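Mannose-specific lectin 2 chain 1 (Colocasia esculenta, PDB 5T1X) binds D-mannose as a GNA-related, bulb-type lectin, agglutinates rabbit erythrocytes, and forms part of a tetramer built from two heterodimers. Local coordinates at residues Thr11-Asp15 against Leu25-Asn29; Ser78-Ala84 against Val95-Ser99; Leu1-Leu6 against His17-Gly21. All blocks are in the same frame, centred on the assembly; numbering follows the deposited sequence.

Contact 1. Residues Thr11-Asp15 against Leu25-Asn29; sequences TLNTD and LVMQN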
ATOM      1  N   THR A  11       9.584 -11.014   1.732  1.00 16.89           N
ATOM      2  CA  THR A  11      11.010 -10.777   1.553  1.00 17.75           C
ATOM      3  C   THR A  11      11.304 -10.236   0.153  1.00 20.41           C
ATOM      4  O   THR A  11      10.795 -10.766  -0.840  1.00 20.15           O
ATOM      5  CB  THR A  11      11.800 -12.099   1.786  1.00 25.00           C
ATOM      6  OG1 THR A  11      11.596 -12.576   3.121  1.00 24.74           O
ATOM      7  CG2 THR A  11      13.298 -11.952   1.539  1.00 26.66           C
ATOM      8  N   LEU A  12      12.128  -9.183   0.089  1.00 16.96           N
ATOM      9  CA  LEU A  12      12.689  -8.666  -1.157  1.00 16.20           C
ATOM     10  C   LEU A  12      14.071  -9.316  -1.220  1.00 22.69           C
ATOM     11  O   LEU A  12      14.965  -8.969  -0.437  1.00 21.61           O
ATOM     12  CB  LEU A  12      12.721  -7.123  -1.223  1.00 15.59           C
ATOM     13  CG  LEU A  12      13.306  -6.491  -2.511  1.00 20.08           C
ATOM     14  CD1 LEU A  12      12.413  -6.733  -3.719  1.00 19.56           C
ATOM     15  CD2 LEU A  12      13.517  -4.993  -2.341  1.00 22.01           C
ATOM     16  N   ASN A  13      14.189 -10.362  -2.052  1.00 20.37           N
ATOM     17  CA  ASN A  13      15.401 -11.166  -2.192  1.00 21.80           C
ATOM     18  C   ASN A  13      16.548 -10.398  -2.856  1.00 24.26           C
ATOM     19  O   ASN A  13      16.352  -9.300  -3.389  1.00 22.26           O
ATOM     20  CB  ASN A  13      15.097 -12.440  -2.981  1.00 27.67           C
ATOM     21  CG  ASN A  13      14.559 -13.556  -2.123  1.00 59.27           C
ATOM     22  OD1 ASN A  13      13.346 -13.708  -1.942  1.00 56.67           O
ATOM     23  ND2 ASN A  13      15.457 -14.366  -1.575  1.00 53.50           N
ATOM     24  N   THR A  14      17.755 -11.000  -2.813  1.00 21.40           N
ATOM     25  CA  THR A  14      18.992 -10.469  -3.380  1.00 21.70           C
ATOM     26  C   THR A  14      18.793 -10.177  -4.865  1.00 23.90           C
ATOM     27  O   THR A  14      18.289 -11.024  -5.606  1.00 23.78           O
ATOM     28  CB  THR A  14      20.143 -11.455  -3.120  1.00 26.93           C
ATOM     29  OG1 THR A  14      20.058 -11.917  -1.770  1.00 25.97           O
ATOM     30  CG2 THR A  14      21.506 -10.838  -3.360  1.00 29.00           C
ATOM     31  N   ASP A  15      19.146  -8.945  -5.269  1.00 21.17           N
ATOM     32  CA  ASP A  15      19.042  -8.357  -6.613  1.00 21.75           C
ATOM     33  C   ASP A  15      17.567  -8.178  -7.043  1.00 24.05           C
ATOM     34  O   ASP A  15      17.289  -7.977  -8.227  1.00 23.46           O
ATOM     35  CB  ASP A  15      19.854  -9.150  -7.661  1.00 25.49           C
ATOM     36  CG  ASP A  15      21.355  -9.104  -7.432  1.00 41.72           C
ATOM     37  OD1 ASP A  15      21.887  -7.992  -7.189  1.00 44.22           O
ATOM     38  OD2 ASP A  15      22.000 -10.169  -7.523  1.00 46.80           O
ATOM     39  N   LEU A  25      13.752   0.598  -6.549  1.00 13.56           N
ATOM     40  CA  LEU A  25      14.350   0.178  -5.284  1.00 13.76           C
ATOM     41  C   LEU A  25      14.986  -1.178  -5.490  1.00 17.72           C
ATOM     42  O   LEU A  25      14.290  -2.131  -5.843  1.00 15.58           O
ATOM     43  CB  LEU A  25      13.296   0.131  -4.157  1.00 13.55           C
ATOM     44  CG  LEU A  25      13.825  -0.258  -2.775  1.00 18.34           C
ATOM     45  CD1 LEU A  25      14.512   0.929  -2.069  1.00 19.39           C
ATOM     46  CD2 LEU A  25      12.714  -0.817  -1.914  1.00 19.92           C
ATOM     47  N   VAL A  26      16.311  -1.268  -5.289  1.00 14.96           N
ATOM     48  CA  VAL A  26      17.029  -2.517  -5.507  1.00 15.65           C
ATOM     49  C   VAL A  26      17.746  -2.981  -4.222  1.00 19.56           C
ATOM     50  O   VAL A  26      18.529  -2.226  -3.633  1.00 18.87           O
ATOM     51  CB  VAL A  26      18.030  -2.412  -6.696  1.00 20.33           C
ATOM     52  CG1 VAL A  26      18.593  -3.782  -7.067  1.00 21.48           C
ATOM     53  CG2 VAL A  26      17.392  -1.754  -7.921  1.00 19.42           C
ATOM     54  N   MET A  27      17.478  -4.235  -3.807  1.00 17.00           N
ATOM     55  CA  MET A  27      18.187  -4.883  -2.698  1.00 17.51           C
ATOM     56  C   MET A  27      19.376  -5.544  -3.366  1.00 23.12           C
ATOM     57  O   MET A  27      19.235  -6.612  -3.948  1.00 24.05           O
ATOM     58  CB  MET A  27      17.270  -5.868  -1.938  1.00 18.75           C
ATOM     59  CG  MET A  27      17.980  -6.669  -0.843  1.00 22.05           C
ATOM     60  SD  MET A  27      18.489  -5.677   0.578  1.00 24.91           S
ATOM     61  CE  MET A  27      20.221  -5.414   0.184  1.00 23.53           C
ATOM     62  N   GLN A  28      20.514  -4.865  -3.398  1.00 21.03           N
ATOM     63  CA  GLN A  28      21.645  -5.329  -4.200  1.00 22.21           C
ATOM     64  C   GLN A  28      22.454  -6.465  -3.582  1.00 28.27           C
ATOM     65  O   GLN A  28      22.409  -6.678  -2.369  1.00 27.72           O
ATOM     66  CB  GLN A  28      22.574  -4.167  -4.534  1.00 24.29           C
ATOM     67  CG  GLN A  28      21.854  -3.076  -5.308  1.00 20.96           C
ATOM     68  CD  GLN A  28      22.699  -1.880  -5.663  1.00 32.47           C
ATOM     69  OE1 GLN A  28      22.352  -1.140  -6.572  1.00 27.52           O
ATOM     70  NE2 GLN A  28      23.800  -1.635  -4.957  1.00 26.93           N
ATOM     71  N   ASN A  29      23.217  -7.181  -4.450  1.00 27.65           N
ATOM     72  CA  ASN A  29      24.092  -8.298  -4.080  1.00 29.55           C
ATOM     73  C   ASN A  29      25.274  -7.819  -3.222  1.00 36.21           C
ATOM     74  O   ASN A  29      25.873  -8.633  -2.512  1.00 37.71           O
ATOM     75  CB  ASN A  29      24.578  -9.081  -5.312  1.00 32.78           C
ATOM     76  CG  ASN A  29      25.210  -8.259  -6.408  1.00 62.91           C
ATOM     77  OD1 ASN A  29      26.237  -7.596  -6.221  1.00 60.37           O
ATOM     78  ND2 ASN A  29      24.649  -8.350  -7.606  1.00 56.60           N
TER

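Contact 2. Residues Ser78-Ala84 against Val95-Ser99; sequences SVKGNYA and VFGPS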
ATOM      1  N   SER A  78       6.081   0.830  15.390  1.00 16.88           N
ATOM      2  CA  SER A  78       4.765   1.121  15.951  1.00 15.13           C
ATOM      3  C   SER A  78       4.209  -0.171  16.599  1.00 18.08           C
ATOM      4  O   SER A  78       5.001  -1.018  17.020  1.00 18.08           O
ATOM      5  CB  SER A  78       3.844   1.718  14.884  1.00 17.01           C
ATOM      6  OG  SER A  78       2.631   2.174  15.454  1.00 17.77           O
ATOM      7  N   VAL A  79       2.881  -0.307  16.733  1.00 14.59           N
ATOM      8  CA  VAL A  79       2.253  -1.472  17.387  1.00 13.60           C
ATOM      9  C   VAL A  79       2.365  -2.741  16.536  1.00 16.71           C
ATOM     10  O   VAL A  79       2.557  -2.655  15.326  1.00 16.00           O
ATOM     11  CB  VAL A  79       0.772  -1.211  17.757  1.00 15.97           C
ATOM     12  CG1 VAL A  79       0.662  -0.132  18.828  1.00 16.49           C
ATOM     13  CG2 VAL A  79      -0.069  -0.854  16.528  1.00 14.73           C
ATOM     14  N   LYS A  80       2.209  -3.920  17.163  1.00 14.30           N
ATOM     15  CA  LYS A  80       2.241  -5.176  16.411  1.00 13.92           C
ATOM     16  C   LYS A  80       1.026  -5.240  15.504  1.00 17.27           C
ATOM     17  O   LYS A  80      -0.096  -4.956  15.930  1.00 16.85           O
ATOM     18  CB  LYS A  80       2.297  -6.394  17.342  1.00 16.68           C
ATOM     19  CG  LYS A  80       2.638  -7.691  16.635  1.00 20.23           C
ATOM     20  CD  LYS A  80       2.677  -8.848  17.621  1.00 28.52           C
ATOM     21  CE  LYS A  80       3.272 -10.084  16.991  1.00 37.79           C
ATOM     22  NZ  LYS A  80       3.354 -11.210  17.955  1.00 41.71           N
ATOM     23  N   GLY A  81       1.271  -5.559  14.246  1.00 13.97           N
ATOM     24  CA  GLY A  81       0.212  -5.640  13.252  1.00 12.65           C
ATOM     25  C   GLY A  81       0.765  -5.871  11.868  1.00 16.41           C
ATOM     26  O   GLY A  81       1.881  -6.378  11.722  1.00 16.88           O
ATOM     27  N   ASN A  82      -0.033  -5.507  10.854  1.00 11.30           N
ATOM     28  CA  ASN A  82       0.288  -5.670   9.430  1.00 11.11           C
ATOM     29  C   ASN A  82       0.701  -4.342   8.840  1.00 13.55           C
ATOM     30  O   ASN A  82      -0.046  -3.365   8.938  1.00 12.61           O
ATOM     31  CB  ASN A  82      -0.925  -6.233   8.667  1.00 12.94           C
ATOM     32  CG  ASN A  82      -1.417  -7.570   9.170  1.00 34.54           C
ATOM     33  OD1 ASN A  82      -0.651  -8.503   9.377  1.00 25.68           O
ATOM     34  ND2 ASN A  82      -2.719  -7.694   9.353  1.00 33.53           N
ATOM     35  N   TYR A  83       1.886  -4.311   8.217  1.00 11.46           N
ATOM     36  CA  TYR A  83       2.447  -3.089   7.645  1.00 11.00           C
ATOM     37  C   TYR A  83       2.708  -3.257   6.162  1.00 13.70           C
ATOM     38  O   TYR A  83       2.755  -4.382   5.658  1.00 12.71           O
ATOM     39  CB  TYR A  83       3.755  -2.724   8.380  1.00 10.67           C
ATOM     40  CG  TYR A  83       3.504  -2.203   9.779  1.00 11.67           C
ATOM     41  CD1 TYR A  83       3.487  -0.839  10.041  1.00 12.86           C
ATOM     42  CD2 TYR A  83       3.255  -3.075  10.837  1.00 12.35           C
ATOM     43  CE1 TYR A  83       3.201  -0.349  11.314  1.00 12.84           C
ATOM     44  CE2 TYR A  83       2.937  -2.597  12.109  1.00 13.63           C
ATOM     45  CZ  TYR A  83       2.912  -1.230  12.340  1.00 16.67           C
ATOM     46  OH  TYR A  83       2.607  -0.730  13.576  1.00 14.38           O
ATOM     47  N   ALA A  84       2.898  -2.135   5.473  1.00  9.78           N
ATOM     48  CA  ALA A  84       3.210  -2.146   4.044  1.00  8.35           C
ATOM     49  C   ALA A  84       4.254  -1.084   3.721  1.00 12.66           C
ATOM     50  O   ALA A  84       4.066   0.083   4.078  1.00 11.95           O
ATOM     51  CB  ALA A  84       1.944  -1.909   3.226  1.00  8.90           C
ATOM     52  N   VAL A  95       6.794   3.515   4.728  1.00 10.62           N
ATOM     53  CA  VAL A  95       6.213   2.430   5.516  1.00  9.39           C
ATOM     54  C   VAL A  95       4.913   2.940   6.098  1.00 11.50           C
ATOM     55  O   VAL A  95       4.927   3.924   6.832  1.00 11.91           O
ATOM     56  CB  VAL A  95       7.155   1.909   6.632  1.00 12.63           C
ATOM     57  CG1 VAL A  95       6.466   0.821   7.458  1.00 11.70           C
ATOM     58  CG2 VAL A  95       8.473   1.402   6.069  1.00 12.49           C
ATOM     59  N   PHE A  96       3.796   2.258   5.791  1.00  8.44           N
ATOM     60  CA  PHE A  96       2.466   2.591   6.310  1.00  8.45           C
ATOM     61  C   PHE A  96       1.968   1.516   7.220  1.00 11.82           C
ATOM     62  O   PHE A  96       2.014   0.338   6.850  1.00 11.44           O
ATOM     63  CB  PHE A  96       1.464   2.703   5.156  1.00  8.58           C
ATOM     64  CG  PHE A  96       1.685   3.817   4.162  1.00  8.86           C
ATOM     65  CD1 PHE A  96       1.072   5.047   4.331  1.00 10.66           C
ATOM     66  CD2 PHE A  96       2.438   3.603   3.012  1.00 11.01           C
ATOM     67  CE1 PHE A  96       1.246   6.068   3.393  1.00 12.18           C
ATOM     68  CE2 PHE A  96       2.597   4.619   2.063  1.00 13.39           C
ATOM     69  CZ  PHE A  96       2.002   5.844   2.260  1.00 12.05           C
ATOM     70  N   GLY A  97       1.414   1.901   8.363  1.00  8.44           N
ATOM     71  CA  GLY A  97       0.803   0.899   9.209  1.00  8.16           C
ATOM     72  C   GLY A  97       0.485   1.318  10.621  1.00 11.88           C
ATOM     73  O   GLY A  97       0.921   2.385  11.067  1.00 10.82           O
ATOM     74  N   PRO A  98      -0.225   0.442  11.367  1.00  8.48           N
ATOM     75  CA  PRO A  98      -0.757  -0.872  10.952  1.00  8.37           C
ATOM     76  C   PRO A  98      -1.991  -0.751  10.063  1.00 12.85           C
ATOM     77  O   PRO A  98      -2.482   0.347   9.820  1.00 13.97           O
ATOM     78  CB  PRO A  98      -1.105  -1.539  12.291  1.00 10.85           C
ATOM     79  CG  PRO A  98      -1.514  -0.383  13.158  1.00 15.34           C
ATOM     80  CD  PRO A  98      -0.584   0.747  12.769  1.00 11.12           C
ATOM     81  N   SER A  99      -2.499  -1.884   9.583  1.00 10.31           N
ATOM     82  CA  SER A  99      -3.714  -1.862   8.781  1.00  8.96           C
ATOM     83  C   SER A  99      -4.875  -1.463   9.671  1.00 11.49           C
ATOM     84  O   SER A  99      -4.890  -1.803  10.867  1.00 11.06           O
ATOM     85  CB  SER A  99      -3.962  -3.220   8.134  1.00 11.34           C
ATOM     86  OG  SER A  99      -4.077  -4.244   9.104  1.00 13.61           O
TER
HETATM   87  O   HOH W   1       1.261   3.596  13.477  1.00 12.67           O
HETATM   88  O   HOH W   2      -2.790  -4.714  11.521  1.00 15.51           O
HETATM   89  O   HOH W   3      -4.932  -6.639   7.871  1.00 34.23           O

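Contact 3. Residues Leu1-Leu6 against His17-Gly21; sequences LGTNYL and HLKNG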
ATOM      1  N   LEU A   1       5.093 -10.877  -2.971  1.00 21.82           N
ATOM      2  CA  LEU A   1       5.654  -9.536  -3.076  1.00 21.43           C
ATOM      3  C   LEU A   1       4.881  -8.744  -4.123  1.00 22.83           C
ATOM      4  O   LEU A   1       4.551  -9.299  -5.167  1.00 22.67           O
ATOM      5  CB  LEU A   1       7.138  -9.686  -3.487  1.00 22.51           C
ATOM      6  CG  LEU A   1       8.048  -8.464  -3.482  1.00 28.06           C
ATOM      7  CD1 LEU A   1       8.243  -7.931  -2.083  1.00 29.12           C
ATOM      8  CD2 LEU A   1       9.400  -8.823  -4.039  1.00 30.35           C
ATOM      9  N   GLY A   2       4.607  -7.468  -3.858  1.00 16.96           N
ATOM     10  CA  GLY A   2       3.938  -6.630  -4.845  1.00 15.66           C
ATOM     11  C   GLY A   2       4.975  -6.081  -5.802  1.00 15.74           C
ATOM     12  O   GLY A   2       6.170  -6.154  -5.509  1.00 14.77           O
ATOM     13  N   THR A   3       4.551  -5.517  -6.939  1.00 11.57           N
ATOM     14  CA  THR A   3       5.529  -4.916  -7.856  1.00 11.02           C
ATOM     15  C   THR A   3       6.117  -3.643  -7.251  1.00 12.66           C
ATOM     16  O   THR A   3       7.245  -3.276  -7.562  1.00 13.22           O
ATOM     17  CB  THR A   3       4.889  -4.590  -9.214  1.00 19.97           C
ATOM     18  OG1 THR A   3       3.767  -3.724  -9.001  1.00 21.38           O
ATOM     19  CG2 THR A   3       4.469  -5.832  -9.973  1.00 19.15           C
ATOM     20  N   ASN A   4       5.347  -2.985  -6.374  1.00  8.74           N
ATOM     21  CA  ASN A   4       5.708  -1.699  -5.772  1.00  7.79           C
ATOM     22  C   ASN A   4       5.473  -1.672  -4.247  1.00 12.13           C
ATOM     23  O   ASN A   4       5.406  -0.597  -3.654  1.00 11.43           O
ATOM     24  CB  ASN A   4       4.881  -0.601  -6.455  1.00  8.39           C
ATOM     25  CG  ASN A   4       3.407  -0.926  -6.494  1.00 13.34           C
ATOM     26  OD1 ASN A   4       2.907  -1.764  -5.729  1.00 13.15           O
ATOM     27  ND2 ASN A   4       2.697  -0.336  -7.445  1.00 11.28           N
ATOM     28  N   TYR A   5       5.328  -2.846  -3.616  1.00  9.33           N
ATOM     29  CA  TYR A   5       5.179  -2.897  -2.163  1.00  9.19           C
ATOM     30  C   TYR A   5       5.769  -4.165  -1.590  1.00 13.22           C
ATOM     31  O   TYR A   5       5.907  -5.172  -2.291  1.00 12.31           O
ATOM     32  CB  TYR A   5       3.706  -2.756  -1.710  1.00  9.15           C
ATOM     33  CG  TYR A   5       2.819  -3.930  -2.079  1.00  9.72           C
ATOM     34  CD1 TYR A   5       2.813  -5.093  -1.314  1.00 12.06           C
ATOM     35  CD2 TYR A   5       1.930  -3.850  -3.149  1.00 10.77           C
ATOM     36  CE1 TYR A   5       2.011  -6.184  -1.658  1.00 12.56           C
ATOM     37  CE2 TYR A   5       1.088  -4.915  -3.471  1.00 11.96           C
ATOM     38  CZ  TYR A   5       1.137  -6.082  -2.725  1.00 14.76           C
ATOM     39  OH  TYR A   5       0.331  -7.153  -3.038  1.00 16.18           O
ATOM     40  N   LEU A   6       6.081  -4.102  -0.292  1.00 11.23           N
ATOM     41  CA  LEU A   6       6.563  -5.190   0.538  1.00 11.96           C
ATOM     42  C   LEU A   6       5.707  -5.213   1.795  1.00 13.74           C
ATOM     43  O   LEU A   6       5.658  -4.216   2.515  1.00 11.99           O
ATOM     44  CB  LEU A   6       8.060  -4.985   0.874  1.00 13.26           C
ATOM     45  CG  LEU A   6       8.692  -5.947   1.881  1.00 19.35           C
ATOM     46  CD1 LEU A   6       9.025  -7.254   1.239  1.00 21.45           C
ATOM     47  CD2 LEU A   6       9.965  -5.361   2.477  1.00 20.48           C
ATOM     48  N   HIS A  17      13.715  -6.216  -7.017  1.00 15.87           N
ATOM     49  CA  HIS A  17      13.232  -4.849  -7.212  1.00 14.40           C
ATOM     50  C   HIS A  17      11.832  -4.589  -6.720  1.00 16.26           C
ATOM     51  O   HIS A  17      10.969  -5.463  -6.777  1.00 15.16           O
ATOM     52  CB  HIS A  17      13.178  -4.504  -8.713  1.00 14.73           C
ATOM     53  CG  HIS A  17      14.459  -4.614  -9.468  1.00 18.79           C
ATOM     54  ND1 HIS A  17      15.109  -3.496  -9.940  1.00 20.85           N
ATOM     55  CD2 HIS A  17      15.104  -5.712  -9.909  1.00 21.43           C
ATOM     56  CE1 HIS A  17      16.151  -3.943 -10.618  1.00 21.34           C
ATOM     57  NE2 HIS A  17      16.195  -5.270 -10.616  1.00 21.96           N
ATOM     58  N   LEU A  18      11.596  -3.328  -6.345  1.00 12.90           N
ATOM     59  CA  LEU A  18      10.308  -2.651  -6.208  1.00 12.59           C
ATOM     60  C   LEU A  18      10.388  -1.516  -7.207  1.00 15.97           C
ATOM     61  O   LEU A  18      11.440  -0.880  -7.280  1.00 16.93           O
ATOM     62  CB  LEU A  18       9.985  -2.143  -4.801  1.00 12.98           C
ATOM     63  CG  LEU A  18       9.803  -3.147  -3.656  1.00 18.02           C
ATOM     64  CD1 LEU A  18       9.262  -2.428  -2.441  1.00 19.58           C
ATOM     65  CD2 LEU A  18       8.847  -4.289  -4.020  1.00 19.19           C
ATOM     66  N   LYS A  19       9.350  -1.286  -8.031  1.00 12.24           N
ATOM     67  CA  LYS A  19       9.469  -0.228  -9.032  1.00 12.40           C
ATOM     68  C   LYS A  19       8.164   0.511  -9.207  1.00 15.03           C
ATOM     69  O   LYS A  19       7.100  -0.104  -9.244  1.00 13.81           O
ATOM     70  CB  LYS A  19       9.944  -0.810 -10.387  1.00 15.91           C
ATOM     71  CG  LYS A  19      10.296   0.227 -11.455  1.00 28.35           C
ATOM     72  CD  LYS A  19      10.920  -0.427 -12.682  1.00 36.12           C
ATOM     73  CE  LYS A  19      11.283   0.544 -13.780  1.00 46.66           C
ATOM     74  NZ  LYS A  19      12.421   1.428 -13.402  1.00 57.13           N
ATOM     75  N   ASN A  20       8.251   1.839  -9.345  1.00 10.98           N
ATOM     76  CA  ASN A  20       7.085   2.663  -9.648  1.00 10.11           C
ATOM     77  C   ASN A  20       7.574   3.772 -10.592  1.00 15.61           C
ATOM     78  O   ASN A  20       8.270   4.690 -10.159  1.00 16.54           O
ATOM     79  CB  ASN A  20       6.386   3.186  -8.384  1.00 10.43           C
ATOM     80  CG  ASN A  20       4.991   3.698  -8.667  1.00 19.98           C
ATOM     81  OD1 ASN A  20       4.635   4.033  -9.801  1.00 20.71           O
ATOM     82  ND2 ASN A  20       4.182   3.823  -7.634  1.00 12.93           N
ATOM     83  N   GLY A  21       7.281   3.614 -11.889  1.00 14.34           N
ATOM     84  CA  GLY A  21       7.751   4.530 -12.922  1.00 14.97           C
ATOM     85  C   GLY A  21       9.266   4.472 -13.016  1.00 19.98           C
ATOM     86  O   GLY A  21       9.837   3.384 -13.056  1.00 19.09           O
TER
HETATM   87  O   HOH W   4       8.572  -6.832  -7.138  1.00 22.44           O
HETATM   88  O   HOH W   5       4.279   0.471  -9.854  1.00 21.32           O

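Contact 1. Residues Thr11-Asp15 against Leu25-Asn29
The amide N of D15 donates to M27 O at 2.7 Å, although the bond is bent at the hydrogen. Beyond it the D15 carboxylate reaches N29 through three weak bonds. OD1 takes both N29 ND2 (2.8 Å) and N29 N (3.2 Å), each at a poor angle, while ND2 also points almost straight at OD2 (3.2 Å, 167°). ND2 is thus shared unevenly between the two carboxylate oxygens, and the carboxylate plane stands 79° from that of the amide. With chi1 at 52°, N29 CG lies between its backbone N and carbonyl carbon, and this brings ND2 round to the same OD1 that its backbone N uses. Next along, T14 CG2 rests on N29 CA at 3.7 Å, the two side chains crossing at about a right angle, while T14 OG1 is bonded to C51 O. Deeper in, L12 CD2 packs on M27 CB (3.9 Å) and approaches L25 CD2 (4.3 Å). Q28 turns its amide the other way, to Y36 OH and D30 OD1. One carboxylate, that of D15, thus collects both the backbone and the side-chain N-H groups of N29, a residue of the mannose site, by individually weak bonds.

Contact 2. Residues Ser78-Ala84 against Val95-Ser99
A84 and F96 form an antiparallel hydrogen-bonded pair, with A84 N to F96 O at 3.0 Å and F96 N to A84 O at 2.8 Å. The pair belongs to the 84-88/92-103 hairpin, part of the beta-prism II fold of GNA-related lectins. V95, F96 and S99 also ladder with a strand of the neighbouring chain, so the sheet runs on through the dimer interface, where F96 packs on V89 of that chain. Past the pair, G97 and the cis-linked P98 carry the chain past the Y83 ring. P98 CA lies over one ring face in a CH-pi contact, 4.1 Å from the centroid of the Y83 ring and 16° off its normal. G97 comes in obliquely, its CA 3.3 Å from Y83 CD1; having no side chain, it can lie this close to the ring. The Y83 hydroxyl is fixed as well: OH donates to V79 O at 2.6 Å, on a lone pair in the carbonyl plane, which ties the far end of the ring back to its own loop. V79 CG2 then reaches across to P98 CG at 3.7 Å, so the proline ring meets the tyrosine along one side and the valine methyl at its CG corner. A water joins S78 OG to G97 O. On the other flank S99 N makes a weak bond to N82 O (2.9 Å), and N82 N and N82 ND2 each hold a separate water. Both of these waters are also bonded to S99 OG, each at 2.8 Å from that oxygen.

Contact 3. Residues Leu1-Leu6 against His17-Gly21
Y5, whose carbonyl O meets L18 CD2, carries the aromatic ring of the 1-6 segment, and G2 CA sits 3.5 Å above the plane of the Y5 ring, over its centre. At the rim of the ring the Y5 hydroxyl is bonded to D94 N of the neighbouring chain. N4 ND2 holds a water that also donates to K19 O, and a second bond runs from ND2 to N7 OD1 of the neighbouring chain. K19 N donates to T3 O in a straight bond of 2.9 Å (162° at the hydrogen). It is the one direct hydrogen bond between the segments, and N4 CB closes on K19 O at 3.6 Å beside it. L18 loses more surface to this contact than any other residue. Its CG lies anti to the carbonyl carbon, beside the backbone N (chi1 -64°), and the fork is thereby sent into the bend of the 1-6 backbone. CD2 touches Y5 O at 3.5 Å and G2 O at 3.6 Å, with L1 CD1 further off at 4.2 Å, while CD1 faces Y5 C at 4.0 Å. A weak bond from G2 N to Y5 O closes that bend. A second water donates to both G2 O and H17 O. The buried Y5 N has no partner in the model. In this bulb-type lectin domain, the segment leading into strand 5-7 is thus joined to edge strand 16-20 of the mannose-site sheet by one direct bond and two waters, not a continuous beta ladder, with the L18 methyl groups packed against the G2 and Y5 backbone.

Contacts 1 and 3 adjoin, their centres 11 Å apart, because strands 16-20 and 23-27 are neighbours in one sheet: L25 N lies 2.8 Å from L18 O, a probable hydrogen bond, and L12 CD1 packs on L1 CD2 at 3.7 Å. Contact 1 holds two residues of the mannose site, Q28 and N29; contact 3 lies nearby, the H17 side chain about 7 Å from that of Y36, another residue of the site. Contact 2 lies on the far side of the chain's centre, 21 Å from contact 1 and 18 Å from contact 3 between centres. It shares with contact 3 the sheet of strands 5-7, 84-88 and 92-103, and both reach the neighbouring chain.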